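Local coordinates for hemin ABC transporter, periplasmic hemin-binding protein HutB (Vibrio cholerae, PDB 5KHL) that probably binds hemin in the periplasm and delivers it to an ABC transporter of the inner membrane for uptake into the cell, at residues D80-D85 against V98-S103. Sequence-based numbering, arbitrary orientation.
Sequences DEMGPD and VNVINS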
loop_
_atom_site.group_PDB
_atom_site.type_symbol
_atom_site.label_atom_id
_atom_site.label_comp_id
_atom_site.label_asym_id
_atom_site.label_seq_id
_atom_site.Cartn_x
_atom_site.Cartn_y
_atom_site.Cartn_z
ATOM N N ASP A 80 -8.596 -9.334 5.568
ATOM C CA ASP A 80 -9.354 -10.567 5.429
ATOM C C ASP A 80 -8.492 -11.667 4.840
ATOM O O ASP A 80 -8.964 -12.763 4.590
ATOM C CB ASP A 80 -10.589 -10.347 4.551
ATOM C CG ASP A 80 -10.226 -9.983 3.125
ATOM O OD1 ASP A 80 -9.061 -9.593 2.877
ATOM O OD2 ASP A 80 -11.106 -10.076 2.250
ATOM N N GLU A 81 -7.228 -11.350 4.598
ATOM C CA GLU A 81 -6.263 -12.320 4.106
ATOM C C GLU A 81 -5.499 -13.038 5.236
ATOM O O GLU A 81 -4.753 -13.984 4.974
ATOM C CB GLU A 81 -5.266 -11.639 3.176
ATOM C CG GLU A 81 -5.832 -11.282 1.837
ATOM C CD GLU A 81 -4.816 -10.572 0.970
ATOM O OE1 GLU A 81 -4.943 -10.654 -0.271
ATOM O OE2 GLU A 81 -3.880 -9.946 1.523
ATOM N N MET A 82 -5.654 -12.564 6.472
ATOM C CA MET A 82 -5.030 -13.223 7.603
ATOM C C MET A 82 -5.441 -14.670 7.551
ATOM O O MET A 82 -6.593 -14.972 7.244
ATOM C CB MET A 82 -5.456 -12.625 8.938
ATOM C CG MET A 82 -4.854 -11.306 9.285
ATOM S SD MET A 82 -5.292 -10.978 10.985
ATOM C CE MET A 82 -7.092 -10.833 10.895
ATOM N N GLY A 83 -4.500 -15.559 7.833
ATOM C CA GLY A 83 -4.775 -16.976 7.787
ATOM C C GLY A 83 -3.524 -17.721 8.194
ATOM O O GLY A 83 -2.533 -17.098 8.579
ATOM N N PRO A 84 -3.562 -19.060 8.106
ATOM C CA PRO A 84 -4.735 -19.812 7.646
ATOM C C PRO A 84 -5.900 -19.784 8.642
ATOM O O PRO A 84 -5.729 -19.391 9.806
ATOM C CB PRO A 84 -4.190 -21.229 7.480
ATOM C CG PRO A 84 -3.127 -21.317 8.478
ATOM C CD PRO A 84 -2.464 -19.963 8.480
ATOM N N ASP A 85 -7.081 -20.168 8.169
ATOM C CA ASP A 85 -8.270 -20.036 8.985
ATOM C C ASP A 85 -8.194 -20.935 10.206
ATOM O O ASP A 85 -8.691 -20.585 11.272
ATOM C CB ASP A 85 -9.517 -20.335 8.166
ATOM C CG ASP A 85 -10.373 -19.104 7.977
ATOM O OD1 ASP A 85 -10.031 -18.269 7.112
ATOM O OD2 ASP A 85 -11.374 -18.954 8.709
ATOM N N VAL A 98 -10.034 -11.414 17.078
ATOM C CA VAL A 98 -9.483 -11.438 15.735
ATOM C C VAL A 98 -10.245 -10.445 14.854
ATOM O O VAL A 98 -11.363 -10.720 14.409
ATOM C CB VAL A 98 -9.520 -12.863 15.128
ATOM C CG1 VAL A 98 -8.919 -12.867 13.741
ATOM C CG2 VAL A 98 -8.761 -13.849 16.022
ATOM N N ASN A 99 -9.627 -9.282 14.633
ATOM C CA ASN A 99 -10.252 -8.185 13.899
ATOM C C ASN A 99 -9.832 -8.098 12.452
ATOM O O ASN A 99 -8.712 -7.696 12.141
ATOM C CB ASN A 99 -9.942 -6.847 14.555
ATOM C CG ASN A 99 -10.287 -6.830 16.000
ATOM O OD1 ASN A 99 -11.463 -6.889 16.367
ATOM N ND2 ASN A 99 -9.268 -6.756 16.851
ATOM N N VAL A 100 -10.750 -8.467 11.574
ATOM C CA VAL A 100 -10.592 -8.234 10.157
ATOM C C VAL A 100 -10.992 -6.792 9.872
ATOM O O VAL A 100 -12.006 -6.289 10.378
ATOM C CB VAL A 100 -11.423 -9.217 9.327
ATOM C CG1 VAL A 100 -11.398 -8.826 7.828
ATOM C CG2 VAL A 100 -10.912 -10.644 9.563
ATOM N N ILE A 101 -10.184 -6.142 9.051
ATOM C CA ILE A 101 -10.161 -4.702 8.959
ATOM C C ILE A 101 -10.134 -4.338 7.474
ATOM O O ILE A 101 -9.852 -5.204 6.653
ATOM C CB ILE A 101 -8.932 -4.179 9.767
ATOM C CG1 ILE A 101 -9.365 -3.129 10.768
ATOM C CG2 ILE A 101 -7.730 -3.784 8.882
ATOM C CD1 ILE A 101 -10.168 -3.712 11.871
ATOM N N ASN A 102 -10.421 -3.083 7.115
ATOM C CA ASN A 102 -10.547 -2.696 5.699
ATOM C C ASN A 102 -9.281 -2.896 4.860
ATOM O O ASN A 102 -8.200 -2.576 5.304
ATOM C CB ASN A 102 -10.973 -1.227 5.585
ATOM C CG ASN A 102 -11.261 -0.800 4.134
ATOM O OD1 ASN A 102 -10.337 -0.501 3.364
ATOM N ND2 ASN A 102 -12.551 -0.764 3.765
ATOM N N SER A 103 -9.420 -3.378 3.628
ATOM C CA SER A 103 -8.286 -3.370 2.709
ATOM C C SER A 103 -8.620 -2.969 1.249
ATOM O O SER A 103 -7.962 -3.470 0.332
ATOM C CB SER A 103 -7.585 -4.740 2.720
ATOM O OG SER A 103 -8.487 -5.818 2.576
#
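M82 CE, set among V98, N99 and V100, and V100 CG1, lying against CA and CB of D80, join the loop after strand 75-78 to the edge strand 97-100. M82 points its CB toward the strand, and its chain runs out extended as far as the sulfur, then bends there (chi3 -65°) and brings CE in among three consecutive residues. CE sits 3.7 Å from N99 O, so one methyl group meets both valines and the carbonyl between them. The side chains of M82 and V98 run alongside each other in opposite senses and meet where M82 CE reaches V98 CG1, at 3.9 Å. V100 is shared between two loop residues: its CG2 turns to M82 CE at 4.0 Å, while its CG1, anti to its own backbone N (chi1 172°), lies against D80. There V100 CG1 is 3.6 Å from D80 CA and almost as close to D80 CB. The carboxylate of D80 takes a different course and heads for the end of the other segment, where OD1 comes to 3.8 Å from S103 OG, a polar approach too long for a hydrogen bond. The contact therefore rests on van der Waals packing, buried around M82 and open to solvent around D80 and V100. E81 turns to other partners, with a salt bridge to R61. Around this patch the parallel sheet has strand 97-100 at its edge beside strand 75-78, and N99 is tied to L76 and G78 by backbone hydrogen bonds. Strand 75-78, helix 85-93 and strand 97-100 form a beta-alpha-beta crossover, with 80-85 in the turn that leads from the first strand into the helix. M82 also touches L76 and A22, V98 packs on L91 and R92 of helix 85-93, and I101 leans on helix 107-120.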